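Side-chain contacts in multidrug resistance protein (Vibrio cholerae, PDB 1YC9), which probably acts as the outer-membrane channel of a multidrug efflux system, and could be involved in resistance to compounds such as puromycin and acriflavine: residues Thr126-Leu129 and Ala130-Glu133; Arg268-Ala271 and Ala272-Gln275; Gln339-Val342 and Ala343-Asn346; Ala352-Glu355 and Ile356-Val360. The protein carries 1 engineered substitution. All coordinates share one frame; numbering follows the deposited sequence.

Contact 1. Residues Thr126-Leu129 and Ala130-Glu133; sequences TSEL and AAAE
Leu129 and Glu133, one helical turn apart on helix 117-183, meet aliphatic branch against acid. CG of Leu129 is anti to the backbone N (chi1 174°), which directs the branch along the helix toward Glu133, and OE2 of Glu133 ends 3.9 Å from Leu129 CG. This is van der Waals contact, and the two side chains slant past each other. Glu133 starts with the opposite choice: its CG lies beside its own backbone N (chi1 -72°), so that CG rests 3.3 Å from Leu129 O. The same carbonyl oxygen accepts the helical bond from Glu133 N at 2.8 Å.

The tight part is the backbone turn with its three small residues. Ala130 N bonds to Thr126 O, Ala131 N to Ser127 O and Ala132 N to Glu128 O, while the methyl groups sit low over the preceding turn; Ala132 CB, for example, is 3.4 Å from Leu129 O. Ser127 and Ala131 are buried. Ser127 and Ala130 both pack on Trp267 of helix 260-281, which Glu128 also reaches with a salt bridge from OE1 to NE of Arg268.

The looser side carries Thr126 and Glu133, both exposed, although Glu133 still touches Leu56 of helix 47-67, and Leu129 nearby touches Ala59 and Gln60. The hydroxyls of Thr126 and Ser127 both bond back to Val123 O. The chemistry is therefore split: small side chains let two helices approach, 260-281 at Ala130 and 47-67 at Ala132, and the exposed edge carries the polar Thr126 and Glu133.

Contact 2. Residues Arg268-Ala271 and Ala272-Gln275; sequences RAEA and AAQQ
Glu270 leans over Gln274, one turn further along helix 260-281. OE2 of Glu270 lies 3.0 Å from the atom modelled as OE1 of Gln274, but that amide is probably turned over; once reversed, the pair may be a hydrogen bond. The carboxylate and amide planes are 40° apart. Beneath them, CG of Gln274 sits 3.4 Å from Glu270 O.

One bend brings the acid there: the chain leaves with CG opposite the backbone N (chi1 -171°), then turns at chi2 (52°). Gln275 behaves differently: its extended chain starts over the backbone, with CG 3.3 Å from Ala271 O, the oxygen that also accepts the bond from Gln275 N at 3.0 Å. Backbone bonds from Ala272 N to Arg268 O and from Gln274 N to Glu270 O fix the spacing of all these groups.

Further out, Arg268 extends to helix 117-183, where its NH2 makes a salt bridge to OE2 of Glu135. That helix also receives Ala271 on Glu128 and Gln274 on Ala120 and Val123. On another flank Ala269 and Ala272 rest on Ala341, and Ala273 on Tyr338, so this helix is wedged between 117-183 and 326-391.

Contact 3. Residues Gln339-Val342 and Ala343-Asn346; sequences QEAV and AQYN
Val342, Ala343 and Gln344 bury most here, and each meets the neighbouring turn of helix 326-391 in its own way. Val342 runs alongside Asn346, the two side chains pointing the same way, with CG1 of Val342 3.8 Å from ND2 of Asn346. The Asn346 amide also lies against the backbone, its CG 3.4 Å from Val342 O, which takes the helical bond from Asn346 N.

Ala343 fits down on the turn before it: its CB is 3.5 Å from both Gln339 O and Glu340 O, and its N bonds to Gln339 O.

Gln344 works with Glu340. The Glu340 chain is extended and sets off on the far side from its own N (chi1 179°), whereas Gln344 begins beside its own N (chi1 -76°) and comes back over the helix. As a result the carboxylate and amide are stacked, their planes only 8° apart, and CD of Gln344 is 3.9 Å from CG of Glu340. What pins both ends is Arg337: its NH1 makes a salt bridge to Glu340 OE1 and a hydrogen bond to Gln344 OE1.

In the fold, Tyr345 turns to helix 260-281, meeting Ile262 and Arg266. Glu340, Ala343 and Gln344 instead pack on Ala54 and Met51 of the second subunit, both on its helix 47-67, so this helix is shared between an intrachain and an intersubunit face.

Contact 4. Residues Ala352-Glu355 and Ile356-Val360; sequences ALHE and IADVV. Unlike the reference sequence in segment 352-355: His354 (reference Tyr). Unlike the reference sequence in segment 356-360: Ile356 (reference Val).
His354 and Asp358 come together across one turn of helix 326-391, and water 1 closes the gap between them. The water lies at the edge of the imidazole, in its plane, hydrogen-bonded at 2.9 Å to NE2 of His354, and donates a short hydrogen bond of 2.5 Å to OD2 of Asp358. Directly, NE2 of His354 and OD2 of Asp358 are 3.4 Å apart with an angle too poor for a hydrogen bond. Ring and carboxylate stand nearly perpendicular, 81° apart. The histidine gets there because its first torsion (chi1 172°) swings the ring to the carbonyl side of the residue. Its ND1 is held by Gln351 OE1, which fixes the ring's rotation, while OD1 of Asp358 bonds to ND2 of Asn218 of the second subunit.

Glu355 makes a salt bridge from OE1 to Arg259 NH1, and its OE2 takes a bond from NE2 of the same Gln351.

Backbone bonds follow the regular helix, from Ile356 N to Ala352 O (3.0 Å) through Val359 N to Glu355 O.

Aliphatic carbons rest against carbonyl oxygens of the preceding turn. CD1 of Ile356 lies 3.4 Å from Ala352 O, CB of Ala357 is 3.2 Å from Leu353 O, and CG2 of Val359 lies 3.3 Å from Glu355 O. Ile356 and Val359 then pack on helix 398-433, both meeting Ala432, and Leu353 and Ala357 on Pro228 of the second subunit. This is consistent with the helical barrel of a trimeric outer membrane factor, in which helices of each chain pack on those of the next.

In the fold
Along the chain the contacts come in the order 1, 2, 3, 4, on helices 117-183, 260-281 and, for the last two, 326-391. Contacts 1 and 2 have centres about 11 Å apart and touch, their helices joined by charge and packing. Contacts 2 and 3, centres about 10 Å apart, meet mainly through alanines, with Arg268 O also on Ala341 CB. Contact 2 thus bridges contacts 1 and 3, whose nearest atoms are about 8 Å apart. Contact 4 has its centre about 20 Å from that of contact 3, and both touch the second subunit. Together they sample the side-by-side helices of the long tunnel below the membrane strands, within one chain and across the trimer.

Contact 1. Residues Thr126-Leu129 and Ala130-Glu133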
loop_
_atom_site.group_PDB
_atom_site.type_symbol
_atom_site.label_atom_id
_atom_site.label_comp_id
_atom_site.label_asym_id
_atom_site.label_seq_id
_atom_site.Cartn_x
_atom_site.Cartn_y
_atom_site.Cartn_z
ATOM N N THR A 126 -16.021 -17.927 12.861
ATOM C CA THR A 126 -17.008 -18.119 11.820
ATOM C C THR A 126 -17.439 -16.782 11.206
ATOM O O THR A 126 -17.811 -16.727 10.040
ATOM C CB THR A 126 -18.236 -18.863 12.335
ATOM O OG1 THR A 126 -18.838 -18.145 13.409
ATOM C CG2 THR A 126 -17.846 -20.172 12.927
ATOM N N SER A 127 -17.388 -15.700 12.017
ATOM C CA SER A 127 -17.645 -14.369 11.531
ATOM C C SER A 127 -16.532 -13.959 10.601
ATOM O O SER A 127 -16.797 -13.325 9.587
ATOM C CB SER A 127 -17.791 -13.379 12.698
ATOM O OG SER A 127 -18.897 -13.731 13.472
ATOM N N GLU A 128 -15.291 -14.316 10.924
ATOM C CA GLU A 128 -14.179 -14.080 10.016
ATOM C C GLU A 128 -14.327 -14.851 8.741
ATOM O O GLU A 128 -14.009 -14.378 7.651
ATOM C CB GLU A 128 -12.810 -14.428 10.640
ATOM C CG GLU A 128 -12.472 -13.418 11.736
ATOM C CD GLU A 128 -12.060 -12.026 11.236
ATOM O OE1 GLU A 128 -11.972 -11.793 9.971
ATOM O OE2 GLU A 128 -11.823 -11.151 12.148
ATOM N N LEU A 129 -14.838 -16.050 8.870
ATOM C CA LEU A 129 -15.068 -16.825 7.646
ATOM C C LEU A 129 -16.139 -16.157 6.782
ATOM O O LEU A 129 -16.027 -16.092 5.569
ATOM C CB LEU A 129 -15.442 -18.259 8.002
ATOM C CG LEU A 129 -15.848 -19.145 6.813
ATOM C CD1 LEU A 129 -14.724 -19.196 5.791
ATOM C CD2 LEU A 129 -16.209 -20.547 7.291
ATOM N N ALA A 130 -17.204 -15.685 7.394
ATOM C CA ALA A 130 -18.235 -14.981 6.633
ATOM C C ALA A 130 -17.682 -13.742 5.964
ATOM O O ALA A 130 -18.048 -13.399 4.838
ATOM C CB ALA A 130 -19.481 -14.622 7.516
ATOM N N ALA A 131 -16.764 -13.065 6.643
ATOM C CA ALA A 131 -16.105 -11.935 6.038
ATOM C C ALA A 131 -15.232 -12.388 4.868
ATOM O O ALA A 131 -15.225 -11.727 3.811
ATOM C CB ALA A 131 -15.298 -11.152 7.075
ATOM N N ALA A 132 -14.534 -13.504 5.051
ATOM C CA ALA A 132 -13.722 -14.071 3.970
ATOM C C ALA A 132 -14.546 -14.497 2.738
ATOM O O ALA A 132 -14.121 -14.355 1.559
ATOM C CB ALA A 132 -12.905 -15.180 4.467
ATOM N N GLU A 133 -15.737 -14.994 3.012
ATOM C CA GLU A 133 -16.660 -15.367 1.930
ATOM C C GLU A 133 -17.051 -14.124 1.122
ATOM O O GLU A 133 -17.006 -14.124 -0.108
ATOM C CB GLU A 133 -17.867 -16.092 2.498
ATOM C CG GLU A 133 -17.558 -17.483 2.972
ATOM C CD GLU A 133 -18.705 -18.167 3.706
ATOM O OE1 GLU A 133 -19.708 -17.490 3.973
ATOM O OE2 GLU A 133 -18.566 -19.374 4.021
#

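Contact 2. Residues Arg268-Ala271 and Ala272-Gln275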
loop_
_atom_site.group_PDB
_atom_site.type_symbol
_atom_site.label_atom_id
_atom_site.label_comp_id
_atom_site.label_asym_id
_atom_site.label_seq_id
_atom_site.Cartn_x
_atom_site.Cartn_y
_atom_site.Cartn_z
ATOM N N ARG A 268 -16.569 -8.485 10.550
ATOM C CA ARG A 268 -15.316 -8.329 11.274
ATOM C C ARG A 268 -15.554 -7.560 12.551
ATOM O O ARG A 268 -14.928 -7.879 13.599
ATOM C CB ARG A 268 -14.261 -7.684 10.429
ATOM C CG ARG A 268 -13.699 -8.630 9.410
ATOM C CD ARG A 268 -12.301 -8.384 9.066
ATOM N NE ARG A 268 -11.884 -9.545 8.295
ATOM C CZ ARG A 268 -11.829 -9.585 6.989
ATOM N NH1 ARG A 268 -11.448 -10.727 6.390
ATOM N NH2 ARG A 268 -12.161 -8.503 6.266
ATOM N N ALA A 269 -16.493 -6.633 12.506
ATOM C CA ALA A 269 -16.932 -5.932 13.722
ATOM C C ALA A 269 -17.650 -6.890 14.712
ATOM O O ALA A 269 -17.395 -6.894 15.907
ATOM C CB ALA A 269 -17.767 -4.725 13.394
ATOM N N GLU A 270 -18.490 -7.805 14.185
ATOM C CA GLU A 270 -19.002 -8.901 15.003
ATOM C C GLU A 270 -17.926 -9.781 15.662
ATOM O O GLU A 270 -18.037 -10.092 16.830
ATOM C CB GLU A 270 -19.956 -9.796 14.188
ATOM C CG GLU A 270 -20.682 -10.808 15.078
ATOM C CD GLU A 270 -21.361 -10.151 16.261
ATOM O OE1 GLU A 270 -22.171 -9.249 15.978
ATOM O OE2 GLU A 270 -21.054 -10.503 17.449
ATOM N N ALA A 271 -16.909 -10.167 14.896
ATOM C CA ALA A 271 -15.815 -10.985 15.375
ATOM C C ALA A 271 -15.086 -10.265 16.513
ATOM O O ALA A 271 -14.880 -10.844 17.592
ATOM C CB ALA A 271 -14.862 -11.265 14.244
ATOM N N ALA A 272 -14.824 -8.974 16.291
ATOM C CA ALA A 272 -14.206 -8.115 17.340
ATOM C C ALA A 272 -15.034 -8.012 18.605
ATOM O O ALA A 272 -14.482 -8.042 19.693
ATOM C CB ALA A 272 -13.864 -6.718 16.784
ATOM N N ALA A 273 -16.356 -7.872 18.486
ATOM C CA ALA A 273 -17.255 -7.838 19.604
ATOM C C ALA A 273 -17.134 -9.110 20.427
ATOM O O ALA A 273 -17.082 -9.079 21.638
ATOM C CB ALA A 273 -18.735 -7.648 19.103
ATOM N N GLN A 274 -17.092 -10.253 19.750
ATOM C CA GLN A 274 -16.950 -11.553 20.402
ATOM C C GLN A 274 -15.621 -11.630 21.150
ATOM O O GLN A 274 -15.552 -12.226 22.230
ATOM C CB GLN A 274 -16.974 -12.689 19.369
ATOM C CG GLN A 274 -18.369 -12.956 18.674
ATOM C CD GLN A 274 -19.490 -13.213 19.653
ATOM O OE1 GLN A 274 -20.590 -12.698 19.504
ATOM N NE2 GLN A 274 -19.225 -14.020 20.631
ATOM N N GLN A 275 -14.569 -11.081 20.547
ATOM C CA GLN A 275 -13.251 -11.049 21.174
ATOM C C GLN A 275 -13.232 -10.191 22.463
ATOM O O GLN A 275 -12.448 -10.475 23.379
ATOM C CB GLN A 275 -12.166 -10.650 20.176
ATOM C CG GLN A 275 -12.019 -11.667 19.069
ATOM C CD GLN A 275 -11.203 -11.230 17.867
ATOM O OE1 GLN A 275 -10.781 -12.090 17.082
ATOM N NE2 GLN A 275 -11.029 -9.935 17.671
#

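Contact 3. Residues Gln339-Val342 and Ala343-Asn346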
loop_
_atom_site.group_PDB
_atom_site.type_symbol
_atom_site.label_atom_id
_atom_site.label_comp_id
_atom_site.label_asym_id
_atom_site.label_seq_id
_atom_site.Cartn_x
_atom_site.Cartn_y
_atom_site.Cartn_z
ATOM N N GLN A 339 -13.600 -1.171 18.628
ATOM C CA GLN A 339 -13.819 0.206 18.244
ATOM C C GLN A 339 -13.243 0.499 16.863
ATOM O O GLN A 339 -13.889 1.190 16.063
ATOM C CB GLN A 339 -13.237 1.128 19.339
ATOM C CG GLN A 339 -14.045 1.076 20.604
ATOM C CD GLN A 339 -13.430 1.886 21.764
ATOM O OE1 GLN A 339 -13.755 3.061 21.953
ATOM N NE2 GLN A 339 -12.628 1.247 22.556
ATOM N N GLU A 340 -12.047 -0.010 16.582
ATOM C CA GLU A 340 -11.426 0.102 15.312
ATOM C C GLU A 340 -12.301 -0.545 14.230
ATOM O O GLU A 340 -12.519 0.041 13.167
ATOM C CB GLU A 340 -10.102 -0.585 15.317
ATOM C CG GLU A 340 -9.396 -0.515 13.994
ATOM C CD GLU A 340 -8.135 -1.304 13.980
ATOM O OE1 GLU A 340 -8.169 -2.514 14.358
ATOM O OE2 GLU A 340 -7.124 -0.724 13.584
ATOM N N ALA A 341 -12.755 -1.754 14.514
ATOM C CA ALA A 341 -13.566 -2.496 13.527
ATOM C C ALA A 341 -14.893 -1.789 13.218
ATOM O O ALA A 341 -15.352 -1.781 12.046
ATOM C CB ALA A 341 -13.776 -3.916 13.997
ATOM N N VAL A 342 -15.501 -1.164 14.217
ATOM C CA VAL A 342 -16.747 -0.412 14.037
ATOM C C VAL A 342 -16.446 0.824 13.179
ATOM O O VAL A 342 -17.222 1.191 12.288
ATOM C CB VAL A 342 -17.376 -0.018 15.382
ATOM C CG1 VAL A 342 -18.442 1.044 15.250
ATOM C CG2 VAL A 342 -17.915 -1.208 16.086
ATOM N N ALA A 343 -15.310 1.458 13.450
ATOM C CA ALA A 343 -14.933 2.641 12.707
ATOM C C ALA A 343 -14.639 2.250 11.275
ATOM O O ALA A 343 -14.997 2.997 10.345
ATOM C CB ALA A 343 -13.702 3.330 13.336
ATOM N N GLN A 344 -13.991 1.094 11.096
ATOM C CA GLN A 344 -13.717 0.572 9.778
ATOM C C GLN A 344 -15.016 0.313 8.998
ATOM O O GLN A 344 -15.092 0.643 7.806
ATOM C CB GLN A 344 -12.828 -0.651 9.810
ATOM C CG GLN A 344 -11.364 -0.332 10.075
ATOM C CD GLN A 344 -10.531 -1.574 10.389
ATOM O OE1 GLN A 344 -11.037 -2.524 10.996
ATOM N NE2 GLN A 344 -9.234 -1.544 10.036
ATOM N N TYR A 345 -16.009 -0.248 9.673
ATOM C CA TYR A 345 -17.315 -0.480 9.057
ATOM C C TYR A 345 -17.915 0.881 8.629
ATOM O O TYR A 345 -18.388 1.039 7.485
ATOM C CB TYR A 345 -18.239 -1.221 10.034
ATOM C CG TYR A 345 -19.673 -1.286 9.599
ATOM C CD1 TYR A 345 -20.085 -2.227 8.649
ATOM C CD2 TYR A 345 -20.609 -0.372 10.069
ATOM C CE1 TYR A 345 -21.398 -2.261 8.204
ATOM C CE2 TYR A 345 -21.927 -0.406 9.642
ATOM C CZ TYR A 345 -22.314 -1.369 8.721
ATOM O OH TYR A 345 -23.612 -1.425 8.284
ATOM N N ASN A 346 -17.898 1.852 9.547
ATOM C CA ASN A 346 -18.454 3.164 9.301
ATOM C C ASN A 346 -17.772 3.810 8.129
ATOM O O ASN A 346 -18.445 4.351 7.251
ATOM C CB ASN A 346 -18.444 4.035 10.570
ATOM C CG ASN A 346 -19.538 3.577 11.618
ATOM O OD1 ASN A 346 -20.526 2.963 11.261
ATOM N ND2 ASN A 346 -19.346 3.921 12.889
#

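Contact 4. Residues Ala352-Glu355 and Ile356-Val360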
loop_
_atom_site.group_PDB
_atom_site.type_symbol
_atom_site.label_atom_id
_atom_site.label_comp_id
_atom_site.label_asym_id
_atom_site.label_seq_id
_atom_site.Cartn_x
_atom_site.Cartn_y
_atom_site.Cartn_z
ATOM N N ALA A 352 -18.592 3.930 0.480
ATOM C CA ALA A 352 -19.509 3.340 -0.498
ATOM C C ALA A 352 -20.537 4.380 -0.945
ATOM O O ALA A 352 -20.836 4.484 -2.126
ATOM C CB ALA A 352 -20.203 2.158 0.091
ATOM N N LEU A 353 -21.036 5.167 -0.000
ATOM C CA LEU A 353 -21.962 6.228 -0.309
ATOM C C LEU A 353 -21.292 7.308 -1.198
ATOM O O LEU A 353 -21.940 7.890 -2.059
ATOM C CB LEU A 353 -22.542 6.857 0.965
ATOM C CG LEU A 353 -23.520 6.000 1.807
ATOM C CD1 LEU A 353 -23.854 6.659 3.121
ATOM C CD2 LEU A 353 -24.814 5.684 1.055
ATOM N N HIS A 354 -19.996 7.560 -0.988
ATOM C CA HIS A 354 -19.242 8.551 -1.748
ATOM C C HIS A 354 -19.157 8.030 -3.193
ATOM O O HIS A 354 -19.336 8.789 -4.150
ATOM C CB HIS A 354 -17.863 8.670 -1.114
ATOM C CG HIS A 354 -16.862 9.510 -1.845
ATOM N ND1 HIS A 354 -15.505 9.371 -1.626
ATOM C CD2 HIS A 354 -16.992 10.528 -2.737
ATOM C CE1 HIS A 354 -14.847 10.265 -2.347
ATOM N NE2 HIS A 354 -15.726 10.969 -3.037
ATOM N N GLU A 355 -18.838 6.754 -3.323
ATOM C CA GLU A 355 -18.639 6.147 -4.633
ATOM C C GLU A 355 -19.925 6.187 -5.454
ATOM O O GLU A 355 -19.923 6.612 -6.639
ATOM C CB GLU A 355 -18.143 4.733 -4.508
ATOM C CG GLU A 355 -16.651 4.672 -4.220
ATOM C CD GLU A 355 -16.178 3.301 -3.752
ATOM O OE1 GLU A 355 -16.892 2.298 -3.985
ATOM O OE2 GLU A 355 -15.050 3.247 -3.196
ATOM N N ILE A 356 -21.022 5.835 -4.792
ATOM C CA ILE A 356 -22.349 5.912 -5.433
ATOM C C ILE A 356 -22.754 7.342 -5.738
ATOM O O ILE A 356 -23.239 7.608 -6.841
ATOM C CB ILE A 356 -23.442 5.248 -4.574
ATOM C CG1 ILE A 356 -23.123 3.772 -4.476
ATOM C CG2 ILE A 356 -24.844 5.393 -5.278
ATOM C CD1 ILE A 356 -23.686 3.083 -3.250
ATOM N N ALA A 357 -22.489 8.275 -4.807
ATOM C CA ALA A 357 -22.766 9.664 -5.037
ATOM C C ALA A 357 -22.022 10.200 -6.252
ATOM O O ALA A 357 -22.596 10.997 -7.000
ATOM C CB ALA A 357 -22.465 10.533 -3.827
ATOM N N ASP A 358 -20.773 9.760 -6.450
ATOM C CA ASP A 358 -19.946 10.234 -7.566
ATOM C C ASP A 358 -20.468 9.685 -8.881
ATOM O O ASP A 358 -20.552 10.410 -9.860
ATOM C CB ASP A 358 -18.495 9.833 -7.406
ATOM C CG ASP A 358 -17.708 10.785 -6.506
ATOM O OD1 ASP A 358 -18.290 11.643 -5.834
ATOM O OD2 ASP A 358 -16.460 10.710 -6.391
ATOM N N VAL A 359 -20.849 8.413 -8.896
ATOM C CA VAL A 359 -21.398 7.820 -10.108
ATOM C C VAL A 359 -22.669 8.570 -10.542
ATOM O O VAL A 359 -22.824 8.904 -11.714
ATOM C CB VAL A 359 -21.729 6.328 -9.971
ATOM C CG1 VAL A 359 -22.468 5.850 -11.248
ATOM C CG2 VAL A 359 -20.480 5.497 -9.709
ATOM N N VAL A 360 -23.510 8.880 -9.589
ATOM C CA VAL A 360 -24.735 9.640 -9.826
ATOM C C VAL A 360 -24.406 11.042 -10.334
ATOM O O VAL A 360 -24.925 11.500 -11.353
ATOM C CB VAL A 360 -25.608 9.783 -8.544
ATOM C CG1 VAL A 360 -26.760 10.763 -8.765
ATOM C CG2 VAL A 360 -26.145 8.423 -8.080
HETATM O O HOH W 1 -15.285 12.653 -5.300
#